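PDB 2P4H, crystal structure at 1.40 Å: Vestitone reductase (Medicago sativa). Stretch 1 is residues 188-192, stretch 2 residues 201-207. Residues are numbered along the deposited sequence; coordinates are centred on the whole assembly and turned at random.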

# COMPACT_ATOMS: atom_id res chain seq x y z
N PRO A 188 5.61 2.20 1.50
CA PRO A 188 5.97 2.74 2.81
C PRO A 188 4.67 3.23 3.47
O PRO A 188 3.61 2.65 3.25
N PHE A 189 4.74 4.27 4.29
CA PHE A 189 3.53 4.80 4.90
C PHE A 189 2.74 5.48 3.78
O PHE A 189 3.24 6.41 3.14
N ILE A 190 1.53 4.99 3.52
CA ILE A 190 0.67 5.54 2.48
C ILE A 190 -0.22 6.61 3.11
O ILE A 190 -0.96 6.33 4.06
N VAL A 191 -0.15 7.83 2.58
CA VAL A 191 -0.88 8.96 3.15
C VAL A 191 -1.56 9.85 2.11
O VAL A 191 -1.05 10.04 1.01
N GLY A 192 -2.72 10.40 2.48
CA GLY A 192 -3.45 11.29 1.59
C GLY A 192 -4.91 11.35 1.99
O GLY A 192 -5.24 11.11 3.16
N ASP A 201 -4.64 3.52 9.61
CA ASP A 201 -3.57 3.47 10.59
C ASP A 201 -2.33 4.24 10.12
O ASP A 201 -1.70 4.94 10.91
N SER A 202 -1.98 4.11 8.84
CA SER A 202 -0.81 4.79 8.32
C SER A 202 -0.95 6.31 8.42
O SER A 202 0.04 7.01 8.67
N ILE A 203 -2.16 6.81 8.24
CA ILE A 203 -2.39 8.25 8.34
C ILE A 203 -2.37 8.68 9.80
O ILE A 203 -1.82 9.73 10.14
N GLU A 204 -2.95 7.87 10.68
CA GLU A 204 -2.94 8.22 12.10
C GLU A 204 -1.49 8.33 12.58
O GLU A 204 -1.13 9.25 13.31
N LYS A 205 -0.65 7.39 12.15
CA LYS A 205 0.75 7.41 12.54
C LYS A 205 1.51 8.57 11.91
O LYS A 205 2.32 9.21 12.58
N ALA A 206 1.24 8.84 10.64
CA ALA A 206 1.92 9.93 9.94
C ALA A 206 1.56 11.30 10.52
O ALA A 206 2.35 12.25 10.43
N LEU A 207 0.37 11.40 11.11
CA LEU A 207 -0.09 12.66 11.69
C LEU A 207 0.08 12.74 13.20
O LEU A 207 -0.59 13.51 13.88

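How does the strand at 189-191 meet the helix at 201-206? The two axes cross almost at right angles, 91°, and come within 7.1 Å, and a few side chains near the crossing meet one another and backbone carbonyls. Phe 189, Ser 202, Lys 205 and Ala 206 point their CA-to-CB bonds toward the other stretch. Those of Ile 190, Val 191 and Ile 203 leave sideways.

What polar bond ties the two together? Ser 202, with chi1 at 57° (p), donates a hydrogen bond from OG to Ile 190 O at 2.7 Å. This rotamer brings the hydroxyl to the strand carbonyl, while the backbone Ser 202 O accepts from Ala 206 N at 2.9 Å within the helix. Ile 190 thus contributes mainly its backbone; its own side chain, in the m,t rotamer, ends facing away from the helix.

Where does the Phe 189 ring go? With chi1 at -80° (m) and chi2 at -93°, it extends across the flank of the helix and presents its edge. Phe 189 CD1 lies 3.9 Å from Ser 202 O, and Phe 189 CE1 is 3.8 Å from Lys 205 CD. The lysine, in the m,t,t,m rotamer, lays its aliphatic chain by the ring edge before its end leads away; Lys 205 NZ forms a long salt bridge with Asp 201 OD1, at 4.0 Å, one turn back along the helix.

What fills the apolar side of the crossing? Val 191, at chi1 -180° (t), sets CG2 3.6 Å from Ala 206 CB, while Val 191 CG1 lies 4.3 Å from Ile 203 CG1 in a looser contact. The m,t rotamer of Ile 203 carries its end nearer the strand, placing CD1 3.3 Å from Gly 192 O. That carbonyl is buried here without a polar partner.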

# COMPACT_ATOMS: atom_id res chain seq x y z
CB PRO A 188 6.90 3.89 2.44
CG PRO A 188 6.22 4.45 1.22
CD PRO A 188 5.80 3.21 0.44
CB PHE A 189 3.87 5.84 5.97
CG PHE A 189 4.28 5.26 7.29
CD1 PHE A 189 3.34 5.05 8.30
CD2 PHE A 189 5.61 4.92 7.54
CE1 PHE A 189 3.72 4.51 9.53
CE2 PHE A 189 5.99 4.38 8.76
CZ PHE A 189 5.05 4.18 9.76
CB ILE A 190 -0.20 4.44 1.86
CG1 ILE A 190 0.70 3.31 1.33
CG2 ILE A 190 -1.06 5.01 0.74
CD1 ILE A 190 -0.06 2.07 0.94
CB VAL A 191 0.11 9.82 3.99
CG1 VAL A 191 -0.60 11.02 4.62
CG2 VAL A 191 0.77 8.96 5.06
CB ASP A 201 -3.20 2.00 10.85
CG ASP A 201 -2.09 1.86 11.87
OD1 ASP A 201 -2.32 2.22 13.05
OD2 ASP A 201 -1.00 1.38 11.50
CB SER A 202 -0.57 4.38 6.86
OG SER A 202 -1.70 4.65 6.05
CB ILE A 203 -3.73 8.63 7.66
CG1 ILE A 203 -3.62 8.37 6.15
CG2 ILE A 203 -4.08 10.09 7.94
CD1 ILE A 203 -4.86 8.70 5.35
CB GLU A 204 -3.70 7.17 12.92
CG GLU A 204 -3.71 7.45 14.42
CD GLU A 204 -4.73 6.61 15.16
OE1 GLU A 204 -4.87 5.41 14.83
OE2 GLU A 204 -5.39 7.15 16.07
CB LYS A 205 1.42 6.08 12.17
CG LYS A 205 0.89 4.90 12.97
CD LYS A 205 1.60 3.61 12.59
CE LYS A 205 1.08 2.45 13.42
NZ LYS A 205 1.16 2.75 14.88
CB ALA A 206 1.56 9.89 8.45
CB LEU A 207 -1.56 12.90 11.33
CG LEU A 207 -1.87 13.08 9.84
CD1 LEU A 207 -3.34 13.44 9.67
CD2 LEU A 207 -0.98 14.16 9.25